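Local coordinates for protein inositol-3-phosphate synthase (Caenorhabditis elegans, PDB 1VKO) that belongs to the inositol-3-phosphate synthase family of Rossmann-fold proteins and binds nicotinamide-adenine-dinucleotide, pyrophosphate and potassium as a four-chain assembly, at residues S95-Q100 with P186-I191; A335-L340 with D418-S423; I375-V380 with V402-V407. All coordinates share one frame; numbering follows the deposited sequence.

Contact 1: residues S95-Q100 with P186-I191; sequences SIFANQ and PFMEPI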
ATOM      1  N   SER A  95      28.597   5.601 -14.564  1.00 25.34           N
ATOM      2  CA  SER A  95      27.655   5.415 -15.659  1.00 25.26           C
ATOM      3  C   SER A  95      28.064   6.047 -16.985  1.00 26.51           C
ATOM      4  O   SER A  95      27.696   5.518 -18.051  1.00 29.91           O
ATOM      5  CB  SER A  95      26.267   5.913 -15.266  1.00 23.63           C
ATOM      6  OG  SER A  95      25.830   5.303 -14.064  1.00 33.53           O
ATOM      7  N   ILE A  96      28.790   7.166 -16.941  1.00 25.98           N
ATOM      8  CA  ILE A  96      29.385   7.755 -18.177  1.00 24.84           C
ATOM      9  C   ILE A  96      30.341   6.755 -18.821  1.00 23.97           C
ATOM     10  O   ILE A  96      30.209   6.402 -20.001  1.00 25.22           O
ATOM     11  CB  ILE A  96      30.018   9.167 -17.882  1.00 22.52           C
ATOM     12  CG1 ILE A  96      28.901  10.166 -17.522  1.00 31.00           C
ATOM     13  CG2 ILE A  96      30.706   9.737 -19.043  1.00 28.48           C
ATOM     14  CD1 ILE A  96      29.381  11.462 -16.892  1.00 19.94           C
ATOM     15  N   PHE A  97      31.270   6.246 -18.035  1.00 24.54           N
ATOM     16  CA  PHE A  97      32.214   5.236 -18.533  1.00 23.90           C
ATOM     17  C   PHE A  97      31.460   4.043 -19.047  1.00 25.15           C
ATOM     18  O   PHE A  97      31.753   3.520 -20.106  1.00 26.86           O
ATOM     19  CB  PHE A  97      33.132   4.779 -17.405  1.00 20.01           C
ATOM     20  CG  PHE A  97      34.255   5.736 -17.118  1.00 29.67           C
ATOM     21  CD1 PHE A  97      34.998   6.307 -18.169  1.00 22.99           C
ATOM     22  CD2 PHE A  97      34.598   6.048 -15.810  1.00 24.63           C
ATOM     23  CE1 PHE A  97      36.033   7.189 -17.899  1.00 24.30           C
ATOM     24  CE2 PHE A  97      35.650   6.916 -15.535  1.00 31.37           C
ATOM     25  CZ  PHE A  97      36.360   7.495 -16.568  1.00 25.34           C
ATOM     26  N   ALA A  98      30.466   3.622 -18.272  1.00 25.55           N
ATOM     27  CA  ALA A  98      29.734   2.429 -18.553  1.00 23.20           C
ATOM     28  C   ALA A  98      29.020   2.587 -19.868  1.00 25.07           C
ATOM     29  O   ALA A  98      29.012   1.659 -20.671  1.00 28.44           O
ATOM     30  CB  ALA A  98      28.773   2.145 -17.431  1.00 27.40           C
ATOM     31  N   ASN A  99      28.426   3.755 -20.114  1.00 25.23           N
ATOM     32  CA  ASN A  99      27.823   4.022 -21.445  1.00 25.64           C
ATOM     33  C   ASN A  99      28.822   4.203 -22.604  1.00 25.66           C
ATOM     34  O   ASN A  99      28.530   3.820 -23.730  1.00 26.32           O
ATOM     35  CB  ASN A  99      26.856   5.199 -21.401  1.00 23.22           C
ATOM     36  CG  ASN A  99      25.544   4.834 -20.777  1.00 31.02           C
ATOM     37  OD1 ASN A  99      24.560   4.549 -21.478  1.00 33.73           O
ATOM     38  ND2 ASN A  99      25.507   4.837 -19.444  1.00 25.20           N
ATOM     39  N   GLN A 100      29.979   4.786 -22.332  1.00 26.57           N
ATOM     40  CA  GLN A 100      31.035   4.927 -23.348  1.00 26.56           C
ATOM     41  C   GLN A 100      31.462   3.576 -23.897  1.00 30.82           C
ATOM     42  O   GLN A 100      31.587   3.405 -25.113  1.00 32.86           O
ATOM     43  CB  GLN A 100      32.242   5.628 -22.754  1.00 25.97           C
ATOM     44  CG  GLN A 100      32.142   7.145 -22.674  1.00 21.07           C
ATOM     45  CD  GLN A 100      33.251   7.756 -21.837  1.00 22.62           C
ATOM     46  OE1 GLN A 100      33.818   7.088 -20.983  1.00 29.88           O
ATOM     47  NE2 GLN A 100      33.526   9.048 -22.041  1.00 13.86           N
ATOM     48  N   PRO A 186      39.187  -0.430 -13.640  1.00 25.28           N
ATOM     49  CA  PRO A 186      40.367   0.243 -14.221  1.00 25.61           C
ATOM     50  C   PRO A 186      40.099   1.697 -14.667  1.00 26.12           C
ATOM     51  O   PRO A 186      41.032   2.414 -15.035  1.00 25.30           O
ATOM     52  CB  PRO A 186      40.712  -0.639 -15.413  1.00 22.62           C
ATOM     53  CG  PRO A 186      39.452  -1.264 -15.794  1.00 24.21           C
ATOM     54  CD  PRO A 186      38.709  -1.529 -14.505  1.00 25.43           C
ATOM     55  N   PHE A 187      38.840   2.134 -14.618  1.00 26.23           N
ATOM     56  CA  PHE A 187      38.517   3.503 -14.992  1.00 25.28           C
ATOM     57  C   PHE A 187      38.328   4.386 -13.748  1.00 26.59           C
ATOM     58  O   PHE A 187      38.748   5.547 -13.715  1.00 27.52           O
ATOM     59  CB  PHE A 187      37.261   3.548 -15.860  1.00 26.81           C
ATOM     60  CG  PHE A 187      37.334   2.708 -17.113  1.00 27.37           C
ATOM     61  CD1 PHE A 187      36.904   1.384 -17.105  1.00 31.91           C
ATOM     62  CD2 PHE A 187      37.795   3.257 -18.315  1.00 27.74           C
ATOM     63  CE1 PHE A 187      36.948   0.599 -18.257  1.00 32.90           C
ATOM     64  CE2 PHE A 187      37.834   2.490 -19.462  1.00 34.32           C
ATOM     65  CZ  PHE A 187      37.412   1.154 -19.437  1.00 36.41           C
ATOM     66  N   MET A 188      37.706   3.813 -12.725  1.00 25.60           N
ATOM     67  CA  MET A 188      37.298   4.549 -11.547  1.00 23.96           C
ATOM     68  C   MET A 188      38.367   4.542 -10.517  1.00 26.06           C
ATOM     69  O   MET A 188      38.539   5.535  -9.806  1.00 27.09           O
ATOM     70  CB  MET A 188      36.076   3.896 -10.927  1.00 23.14           C
ATOM     71  CG  MET A 188      34.913   3.898 -11.803  1.00 13.94           C
ATOM     72  SD  MET A 188      34.186   5.536 -11.949  1.00 27.11           S
ATOM     73  CE  MET A 188      33.101   5.538 -10.491  1.00 15.67           C
ATOM     74  N   GLU A 189      39.077   3.417 -10.415  1.00 26.13           N
ATOM     75  CA  GLU A 189      40.098   3.265  -9.372  1.00 28.61           C
ATOM     76  C   GLU A 189      41.180   4.364  -9.381  1.00 28.36           C
ATOM     77  O   GLU A 189      41.524   4.872  -8.323  1.00 27.44           O
ATOM     78  CB  GLU A 189      40.703   1.837  -9.347  1.00 29.68           C
ATOM     79  CG  GLU A 189      41.602   1.569  -8.142  1.00 34.68           C
ATOM     80  CD  GLU A 189      42.078   0.131  -8.015  1.00 28.74           C
ATOM     81  OE1 GLU A 189      42.346  -0.532  -9.057  1.00 18.82           O
ATOM     82  OE2 GLU A 189      42.180  -0.332  -6.854  1.00 24.26           O
ATOM     83  N   PRO A 190      41.739   4.720 -10.544  1.00 31.06           N
ATOM     84  CA  PRO A 190      42.721   5.820 -10.603  1.00 29.96           C
ATOM     85  C   PRO A 190      42.178   7.159 -10.119  1.00 30.41           C
ATOM     86  O   PRO A 190      42.967   8.049  -9.858  1.00 33.49           O
ATOM     87  CB  PRO A 190      43.032   5.921 -12.105  1.00 28.13           C
ATOM     88  CG  PRO A 190      42.789   4.574 -12.613  1.00 24.13           C
ATOM     89  CD  PRO A 190      41.573   4.097 -11.875  1.00 30.38           C
ATOM     90  N   ILE A 191      40.859   7.322 -10.019  1.00 27.79           N
ATOM     91  CA  ILE A 191      40.315   8.638  -9.680  1.00 27.45           C
ATOM     92  C   ILE A 191      40.194   8.848  -8.171  1.00 26.88           C
ATOM     93  O   ILE A 191      39.453   8.164  -7.489  1.00 26.38           O
ATOM     94  CB  ILE A 191      38.986   8.925 -10.391  1.00 27.40           C
ATOM     95  CG1 ILE A 191      39.029   8.478 -11.854  1.00 23.99           C
ATOM     96  CG2 ILE A 191      38.663  10.421 -10.322  1.00 19.86           C
ATOM     97  CD1 ILE A 191      37.653   8.489 -12.528  1.00 33.86           C
TER
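Phe97 and Phe187 meet between two helices with like first torsions: in both, CG lies anti to the carbonyl carbon and beside the backbone N, with chi1 -79° in Phe97 and -57° in Phe187, and these torsions carry the Phe97 ring over to CB of Phe187. The pair joins helix 87-100, which follows the first strand of the parallel Rossmann sheet, to helix 178-188, and so illustrates how an aromatic side chain can tie a Rossmann helix to a neighbour by apolar contact. The ring of Phe97 is the centre of the arrangement. Over one of its faces sits the methylene of Phe187, a CH-pi contact in which CB of Phe187 stands 3.8 Å from the centroid of the Phe97 ring, nearly above it. The two rings themselves meet obliquely, with centroids 5.3 Å apart, and it is the methylene that lies over this face of Phe97.

The rim of Phe97 is engaged separately. Met188, its chain bent at chi2 and chi3, brings its sulfur into the plane of the ring in an edge-on Met-aromatic contact, SD lying 3.9 Å from CD2 of Phe97. Val93, one turn earlier on helix 87-100, also touches Met188 and Ile191, while Leu184 adds to the packing on Phe97 from helix 178-188. A type I beta turn from Met188 to Ile191 brings the tip of Ile191 to the same ring edge, where its CD1 rests 3.9 Å from CE2 of Phe97.

Contact 2: residues A335-L340 with D418-S423; sequences AFVDFL and DEYICS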
ATOM      1  N   ALA A 335       3.835  16.334 -10.082  1.00 34.09           N
ATOM      2  CA  ALA A 335       2.895  16.065 -11.169  1.00 32.27           C
ATOM      3  C   ALA A 335       1.454  15.702 -10.706  1.00 32.20           C
ATOM      4  O   ALA A 335       0.492  15.963 -11.454  1.00 32.73           O
ATOM      5  CB  ALA A 335       3.438  15.006 -12.087  1.00 29.81           C
ATOM      6  N   PHE A 336       1.326  15.130  -9.496  1.00 26.99           N
ATOM      7  CA  PHE A 336       0.073  14.544  -8.979  1.00 28.80           C
ATOM      8  C   PHE A 336      -0.853  15.580  -8.360  1.00 30.89           C
ATOM      9  O   PHE A 336      -2.070  15.507  -8.546  1.00 29.30           O
ATOM     10  CB  PHE A 336       0.379  13.448  -7.934  1.00 29.83           C
ATOM     11  CG  PHE A 336      -0.829  12.720  -7.414  1.00 35.87           C
ATOM     12  CD1 PHE A 336      -1.796  12.208  -8.283  1.00 43.72           C
ATOM     13  CD2 PHE A 336      -0.986  12.503  -6.047  1.00 45.22           C
ATOM     14  CE1 PHE A 336      -2.919  11.524  -7.783  1.00 29.83           C
ATOM     15  CE2 PHE A 336      -2.123  11.826  -5.540  1.00 36.52           C
ATOM     16  CZ  PHE A 336      -3.058  11.323  -6.416  1.00 25.21           C
ATOM     17  N   VAL A 337      -0.279  16.518  -7.606  1.00 31.92           N
ATOM     18  CA  VAL A 337      -1.051  17.617  -7.034  1.00 35.92           C
ATOM     19  C   VAL A 337      -1.570  18.585  -8.127  1.00 37.20           C
ATOM     20  O   VAL A 337      -2.676  19.132  -7.989  1.00 35.81           O
ATOM     21  CB  VAL A 337      -0.300  18.365  -5.872  1.00 36.75           C
ATOM     22  CG1 VAL A 337      -0.141  17.463  -4.655  1.00 31.34           C
ATOM     23  CG2 VAL A 337       1.056  18.889  -6.316  1.00 45.02           C
ATOM     24  N   ASP A 338      -0.783  18.761  -9.199  1.00 34.87           N
ATOM     25  CA  ASP A 338      -1.195  19.522 -10.405  1.00 36.41           C
ATOM     26  C   ASP A 338      -2.402  18.862 -11.111  1.00 36.57           C
ATOM     27  O   ASP A 338      -3.477  19.488 -11.303  1.00 34.27           O
ATOM     28  CB  ASP A 338      -0.011  19.599 -11.390  1.00 37.32           C
ATOM     29  CG  ASP A 338      -0.190  20.662 -12.496  1.00 42.73           C
ATOM     30  OD1 ASP A 338      -0.403  21.864 -12.199  1.00 49.87           O
ATOM     31  OD2 ASP A 338      -0.071  20.386 -13.700  1.00 35.48           O
ATOM     32  N   PHE A 339      -2.200  17.607 -11.518  1.00 35.25           N
ATOM     33  CA  PHE A 339      -3.275  16.768 -12.043  1.00 36.54           C
ATOM     34  C   PHE A 339      -4.552  16.847 -11.165  1.00 35.45           C
ATOM     35  O   PHE A 339      -5.638  17.011 -11.706  1.00 39.60           O
ATOM     36  CB  PHE A 339      -2.821  15.294 -12.247  1.00 33.88           C
ATOM     37  CG  PHE A 339      -3.951  14.291 -12.101  1.00 42.89           C
ATOM     38  CD1 PHE A 339      -4.920  14.147 -13.108  1.00 50.11           C
ATOM     39  CD2 PHE A 339      -4.083  13.522 -10.941  1.00 46.58           C
ATOM     40  CE1 PHE A 339      -5.995  13.237 -12.967  1.00 49.89           C
ATOM     41  CE2 PHE A 339      -5.150  12.603 -10.797  1.00 49.65           C
ATOM     42  CZ  PHE A 339      -6.109  12.470 -11.809  1.00 40.29           C
ATOM     43  N   LEU A 340      -4.426  16.734  -9.838  1.00 32.90           N
ATOM     44  CA  LEU A 340      -5.604  16.766  -8.934  1.00 33.13           C
ATOM     45  C   LEU A 340      -6.294  18.149  -8.815  1.00 36.54           C
ATOM     46  O   LEU A 340      -7.525  18.214  -8.693  1.00 37.06           O
ATOM     47  CB  LEU A 340      -5.240  16.309  -7.532  1.00 31.59           C
ATOM     48  CG  LEU A 340      -4.683  14.933  -7.166  1.00 27.26           C
ATOM     49  CD1 LEU A 340      -4.244  14.966  -5.684  1.00 20.23           C
ATOM     50  CD2 LEU A 340      -5.659  13.792  -7.409  1.00 15.01           C
ATOM     51  N   ASP A 418       3.454   7.542   1.088  1.00 36.04           N
ATOM     52  CA  ASP A 418       2.654   8.763   1.023  1.00 34.22           C
ATOM     53  C   ASP A 418       1.180   8.480   1.161  1.00 35.85           C
ATOM     54  O   ASP A 418       0.687   7.435   0.711  1.00 37.54           O
ATOM     55  CB  ASP A 418       2.876   9.498  -0.295  1.00 32.61           C
ATOM     56  CG  ASP A 418       4.303  10.003  -0.464  1.00 35.95           C
ATOM     57  OD1 ASP A 418       5.235   9.179  -0.419  1.00 39.58           O
ATOM     58  OD2 ASP A 418       4.592  11.208  -0.682  1.00 42.85           O
ATOM     59  N   GLU A 419       0.473   9.418   1.788  1.00 36.12           N
ATOM     60  CA  GLU A 419      -0.992   9.399   1.780  1.00 34.12           C
ATOM     61  C   GLU A 419      -1.533  10.745   1.274  1.00 30.42           C
ATOM     62  O   GLU A 419      -1.245  11.792   1.857  1.00 28.09           O
ATOM     63  CB  GLU A 419      -1.519   9.072   3.172  1.00 32.83           C
ATOM     64  CG  GLU A 419      -2.968   8.647   3.169  1.00 34.21           C
ATOM     65  CD  GLU A 419      -3.592   8.705   4.544  1.00 40.23           C
ATOM     66  OE1 GLU A 419      -3.735   9.830   5.069  1.00 48.38           O
ATOM     67  OE2 GLU A 419      -3.960   7.632   5.087  1.00 35.14           O
ATOM     68  N   TYR A 420      -2.303  10.720   0.188  1.00 30.45           N
ATOM     69  CA  TYR A 420      -3.057  11.919  -0.252  1.00 32.33           C
ATOM     70  C   TYR A 420      -4.561  11.757   0.016  1.00 34.76           C
ATOM     71  O   TYR A 420      -5.175  10.771  -0.412  1.00 32.51           O
ATOM     72  CB  TYR A 420      -2.845  12.200  -1.741  1.00 33.05           C
ATOM     73  CG  TYR A 420      -1.400  12.515  -2.161  1.00 27.97           C
ATOM     74  CD1 TYR A 420      -0.387  11.528  -2.135  1.00 15.59           C
ATOM     75  CD2 TYR A 420      -1.067  13.799  -2.639  1.00 26.44           C
ATOM     76  CE1 TYR A 420       0.965  11.849  -2.549  1.00 26.98           C
ATOM     77  CE2 TYR A 420       0.270  14.126  -3.047  1.00 37.09           C
ATOM     78  CZ  TYR A 420       1.261  13.153  -3.003  1.00 18.23           C
ATOM     79  OH  TYR A 420       2.511  13.507  -3.417  1.00 42.69           O
ATOM     80  N   ILE A 421      -5.141  12.728   0.727  1.00 36.10           N
ATOM     81  CA  ILE A 421      -6.586  12.777   0.977  1.00 36.07           C
ATOM     82  C   ILE A 421      -7.176  14.050   0.378  1.00 36.49           C
ATOM     83  O   ILE A 421      -6.784  15.169   0.743  1.00 36.93           O
ATOM     84  CB  ILE A 421      -6.918  12.739   2.477  1.00 34.39           C
ATOM     85  CG1 ILE A 421      -6.285  11.511   3.144  1.00 32.93           C
ATOM     86  CG2 ILE A 421      -8.441  12.796   2.653  1.00 30.28           C
ATOM     87  CD1 ILE A 421      -6.256  11.561   4.670  1.00 43.78           C
ATOM     88  N   CYS A 422      -8.141  13.866  -0.512  1.00 33.07           N
ATOM     89  CA  CYS A 422      -8.749  14.973  -1.215  1.00 33.11           C
ATOM     90  C   CYS A 422     -10.196  14.982  -0.887  1.00 31.83           C
ATOM     91  O   CYS A 422     -10.774  13.940  -0.612  1.00 29.93           O
ATOM     92  CB  CYS A 422      -8.594  14.811  -2.734  1.00 31.54           C
ATOM     93  SG  CYS A 422      -6.882  14.945  -3.237  1.00 39.60           S
ATOM     94  N   SER A 423     -10.776  16.172  -0.918  1.00 34.53           N
ATOM     95  CA  SER A 423     -12.230  16.322  -0.954  1.00 36.35           C
ATOM     96  C   SER A 423     -12.670  16.513  -2.423  1.00 35.69           C
ATOM     97  O   SER A 423     -12.065  17.267  -3.204  1.00 35.72           O
ATOM     98  CB  SER A 423     -12.695  17.460  -0.037  1.00 38.26           C
ATOM     99  OG  SER A 423     -11.852  18.592  -0.190  1.00 45.68           O
TER
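Phe336 drives the edge of its ring into the face of Tyr420, a T-shaped pair that forms the centre of the packing between helix 335-340 and strand 418-423. The ring planes stand at 79° and the centroids are 4.8 Å apart. CD2 of Phe336 lies over the middle of the tyrosine ring, 3.5 Å above its plane, while the adjacent CE2 comes 3.5 Å from CG of Tyr420. Two neighbouring carbons of one ring thus share the face of the other. This reach follows from the first torsion of Phe336, whose CG is anti to the backbone N (chi1 -176°), and the two side chains slide past each other in opposite directions.

The same tyrosine ring is met on a second side. The side chain of Val337 crosses that of Tyr420 at about a right angle and sets its CG1 in the ring plane, 3.7 Å from CE2 of Tyr420, so consecutive helix residues contact the face and the edge. One turn beyond Phe336, Leu340 places CD1 at 3.6 Å from SG of Cys422 and also lays that methyl over a face of the Phe336 ring. The helical spacing of Phe336 and Leu340 is thereby matched to the two-residue spacing of Tyr420 and Cys422 on the strand.

The axes of segments 335-340 and 418-423 run almost parallel, 12° apart, at a closest approach of 11.5 Å, as befits a helix packed on a sheet. Strand 413-423 is an inner strand of the mixed sheet, between 346-356 and 429-439: Ile350 of the former touches Val337 and Tyr420, and Phe432 of the latter meets Phe336 edge-to-face. Phe332 of a second subunit also reaches Phe336, placing helix 329-342 at a subunit boundary.

Contact 3: residues I375-V380 with V402-V407; sequences ISKSSV and VVIKYV. With POP (pyrophosphate 2-), chain H.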
ATOM      1  N   ILE A 375      12.054  21.778   4.328  1.00 49.38           N
ATOM      2  CA  ILE A 375      11.551  23.006   3.677  1.00 51.40           C
ATOM      3  C   ILE A 375      11.327  22.833   2.164  1.00 51.04           C
ATOM      4  O   ILE A 375      10.267  23.214   1.653  1.00 50.94           O
ATOM      5  CB  ILE A 375      12.484  24.244   3.949  1.00 52.26           C
ATOM      6  CG1 ILE A 375      12.564  24.561   5.453  1.00 49.47           C
ATOM      7  CG2 ILE A 375      12.023  25.489   3.109  1.00 52.90           C
ATOM      8  CD1 ILE A 375      13.425  25.783   5.808  1.00 32.52           C
ATOM      9  N   SER A 376      12.327  22.265   1.472  1.00 49.45           N
ATOM     10  CA  SER A 376      12.321  22.106  -0.001  1.00 47.34           C
ATOM     11  C   SER A 376      11.350  21.032  -0.492  1.00 47.57           C
ATOM     12  O   SER A 376      10.777  21.165  -1.578  1.00 47.05           O
ATOM     13  CB  SER A 376      13.734  21.813  -0.535  1.00 47.45           C
ATOM     14  OG  SER A 376      14.126  20.513  -0.162  1.00 33.93           O
ATOM     15  N   LYS A 377      11.184  19.971   0.306  1.00 47.78           N
ATOM     16  CA  LYS A 377      10.145  18.950   0.065  1.00 49.29           C
ATOM     17  C   LYS A 377       8.687  19.481   0.300  1.00 49.82           C
ATOM     18  O   LYS A 377       7.753  19.153  -0.460  1.00 46.77           O
ATOM     19  CB  LYS A 377      10.431  17.678   0.899  1.00 49.31           C
ATOM     20  CG  LYS A 377      11.674  16.844   0.443  1.00 43.05           C
ATOM     21  CD  LYS A 377      11.925  15.650   1.377  1.00 42.85           C
ATOM     22  CE  LYS A 377      11.017  14.441   1.070  1.00 37.63           C
ATOM     23  NZ  LYS A 377      11.679  13.372   0.227  1.00 26.94           N
ATOM     24  N   SER A 378       8.523  20.302   1.344  1.00 50.64           N
ATOM     25  CA  SER A 378       7.225  20.838   1.767  1.00 52.26           C
ATOM     26  C   SER A 378       6.709  21.962   0.861  1.00 53.87           C
ATOM     27  O   SER A 378       5.526  22.296   0.910  1.00 56.00           O
ATOM     28  CB  SER A 378       7.305  21.355   3.219  1.00 51.67           C
ATOM     29  OG  SER A 378       7.244  20.308   4.189  1.00 56.13           O
ATOM     30  N   SER A 379       7.591  22.543   0.043  1.00 55.49           N
ATOM     31  CA  SER A 379       7.294  23.811  -0.677  1.00 55.89           C
ATOM     32  C   SER A 379       6.502  23.716  -2.004  1.00 54.33           C
ATOM     33  O   SER A 379       6.021  24.742  -2.495  1.00 53.30           O
ATOM     34  CB  SER A 379       8.593  24.629  -0.890  1.00 56.22           C
ATOM     35  OG  SER A 379       9.403  24.130  -1.963  1.00 58.76           O
ATOM     36  N   VAL A 380       6.362  22.506  -2.561  1.00 54.47           N
ATOM     37  CA  VAL A 380       5.931  22.309  -3.968  1.00 56.30           C
ATOM     38  C   VAL A 380       4.415  22.408  -4.313  1.00 57.99           C
ATOM     39  O   VAL A 380       4.025  22.282  -5.492  1.00 57.60           O
ATOM     40  CB  VAL A 380       6.526  21.001  -4.594  1.00 55.99           C
ATOM     41  CG1 VAL A 380       7.999  21.155  -4.855  1.00 57.12           C
ATOM     42  CG2 VAL A 380       6.225  19.768  -3.731  1.00 55.13           C
ATOM     43  N   VAL A 402       6.143  16.111   6.172  1.00 35.18           N
ATOM     44  CA  VAL A 402       7.287  15.515   5.475  1.00 31.38           C
ATOM     45  C   VAL A 402       8.263  14.874   6.483  1.00 34.26           C
ATOM     46  O   VAL A 402       8.897  15.585   7.282  1.00 35.23           O
ATOM     47  CB  VAL A 402       8.090  16.538   4.603  1.00 32.78           C
ATOM     48  CG1 VAL A 402       9.369  15.861   4.038  1.00 20.77           C
ATOM     49  CG2 VAL A 402       7.264  17.144   3.415  1.00 26.46           C
ATOM     50  N   VAL A 403       8.399  13.540   6.428  1.00 33.76           N
ATOM     51  CA  VAL A 403       9.336  12.802   7.317  1.00 33.88           C
ATOM     52  C   VAL A 403      10.513  12.153   6.551  1.00 31.88           C
ATOM     53  O   VAL A 403      10.302  11.570   5.485  1.00 30.84           O
ATOM     54  CB  VAL A 403       8.631  11.715   8.136  1.00 30.67           C
ATOM     55  CG1 VAL A 403       9.683  10.845   8.859  1.00 33.88           C
ATOM     56  CG2 VAL A 403       7.695  12.344   9.125  1.00 39.67           C
ATOM     57  N   ILE A 404      11.727  12.274   7.083  1.00 32.05           N
ATOM     58  CA  ILE A 404      12.869  11.460   6.595  1.00 34.55           C
ATOM     59  C   ILE A 404      13.555  10.759   7.742  1.00 37.26           C
ATOM     60  O   ILE A 404      13.940  11.388   8.755  1.00 34.92           O
ATOM     61  CB  ILE A 404      13.919  12.264   5.820  1.00 34.76           C
ATOM     62  CG1 ILE A 404      13.282  13.061   4.668  1.00 36.90           C
ATOM     63  CG2 ILE A 404      15.048  11.324   5.325  1.00 35.75           C
ATOM     64  CD1 ILE A 404      14.155  14.226   4.175  1.00 31.03           C
ATOM     65  N   LYS A 405      13.731   9.447   7.558  1.00 41.50           N
ATOM     66  CA  LYS A 405      14.339   8.583   8.567  1.00 41.93           C
ATOM     67  C   LYS A 405      15.571   7.812   8.103  1.00 43.56           C
ATOM     68  O   LYS A 405      15.671   7.370   6.951  1.00 43.30           O
ATOM     69  CB  LYS A 405      13.269   7.676   9.191  1.00 44.49           C
ATOM     70  CG  LYS A 405      12.643   8.297  10.436  1.00 44.66           C
ATOM     71  CD  LYS A 405      13.691   8.248  11.570  1.00 53.16           C
ATOM     72  CE  LYS A 405      13.110   8.506  12.958  1.00 56.36           C
ATOM     73  NZ  LYS A 405      13.659   9.751  13.563  1.00 50.79           N
ATOM     74  N   TYR A 406      16.539   7.689   9.002  1.00 44.09           N
ATOM     75  CA  TYR A 406      17.725   6.941   8.669  1.00 46.88           C
ATOM     76  C   TYR A 406      17.541   5.470   9.064  1.00 47.53           C
ATOM     77  O   TYR A 406      17.502   5.139  10.258  1.00 47.93           O
ATOM     78  CB  TYR A 406      18.977   7.559   9.307  1.00 46.59           C
ATOM     79  CG  TYR A 406      20.237   6.784   9.024  1.00 44.49           C
ATOM     80  CD1 TYR A 406      20.550   6.364   7.726  1.00 50.34           C
ATOM     81  CD2 TYR A 406      21.127   6.473  10.052  1.00 47.12           C
ATOM     82  CE1 TYR A 406      21.703   5.641   7.466  1.00 42.50           C
ATOM     83  CE2 TYR A 406      22.276   5.764   9.802  1.00 43.58           C
ATOM     84  CZ  TYR A 406      22.561   5.346   8.511  1.00 46.64           C
ATOM     85  OH  TYR A 406      23.719   4.644   8.269  1.00 46.14           O
ATOM     86  N   VAL A 407      17.400   4.618   8.042  1.00 46.19           N
ATOM     87  CA  VAL A 407      17.239   3.166   8.198  1.00 46.27           C
ATOM     88  C   VAL A 407      18.350   2.489   7.388  1.00 45.00           C
ATOM     89  O   VAL A 407      18.242   2.361   6.157  1.00 42.40           O
ATOM     90  CB  VAL A 407      15.836   2.679   7.733  1.00 47.44           C
ATOM     91  CG1 VAL A 407      15.731   1.124   7.789  1.00 46.33           C
ATOM     92  CG2 VAL A 407      14.720   3.357   8.550  1.00 45.28           C
TER
HETATM   93  P1  POP H 602      12.624  13.139  -3.638  1.00 50.92           P
HETATM   94  O1  POP H 602      12.293  13.525  -5.072  1.00 48.27           O
HETATM   95  O2  POP H 602      12.570  11.637  -3.485  1.00 54.44           O
HETATM   96  O3  POP H 602      11.600  13.763  -2.702  1.00 38.38           O
HETATM   97  O   POP H 602      14.145  13.623  -3.293  1.00 48.93           O
HETATM   98  P2  POP H 602      14.943  13.418  -1.885  1.00 52.01           P
HETATM   99  O4  POP H 602      15.889  12.233  -2.051  1.00 46.73           O
HETATM  100  O5  POP H 602      15.701  14.702  -1.573  1.00 50.61           O
HETATM  101  O6  POP H 602      14.078  13.104  -0.660  1.00 50.86           O
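The pyrophosphate pocket is reached here by Lys377, a residue of helix 367-378 whose aliphatic chain runs over the side chains of strand 399-406, an outermost strand, within this chain, of the mixed sheet. Val402 supports most of that path: its CG1 lies 3.7 Å from CE of Lys377 and touches CD and CB as well. Two residues on, Ile404 reaches the same chain, with its CD1 3.9 Å from CD of Lys377. Bends at chi3 and chi4, in the same part of the chain, turn the end of the lysine toward the ligand. On the other branch of Val402, CG2 packs against the hydroxyl of Ser378, 3.3 Å from its OG, which itself makes a weak hydrogen bond back to the carbonyl of Glu374.

NZ of Lys377 donates to both phosphate groups, at 2.6 Å to O6 and 3.0 Å to O3 of the pyrophosphate. Lys373, Lys414 and Lys484 also bond the ligand, as do Thr330 and the backbone nitrogens of Gly328 and Gln329. One nitrogen bridging two phosphates would tend to fix their relative rotation. The arrangement is consistent with the apolar contacts holding the methylenes of Lys377 in place while its amino end bonds both phosphate groups, the two parts of one side chain doing separate work.

Read along the chain, contact 1 closes before contact 2 opens, and contact 3 is nested inside the loop that contact 2 closes. Contact 1 lies among the helices of the Rossmann part, its centre about 41 Å from that of contact 2 and about 33 Å from that of contact 3. Contacts 2 and 3 are about 17 Å apart between centres, with nearest atoms about 5 Å apart, and both reach the mixed sheet: strand 399-406 is followed in the chain by strand 413-423. One sheet therefore serves both a buried helix interface and the pyrophosphate pocket. Contacts 1 and 2 touch the second subunit, contacts 2 and 3 the third, linking all three to the assembly.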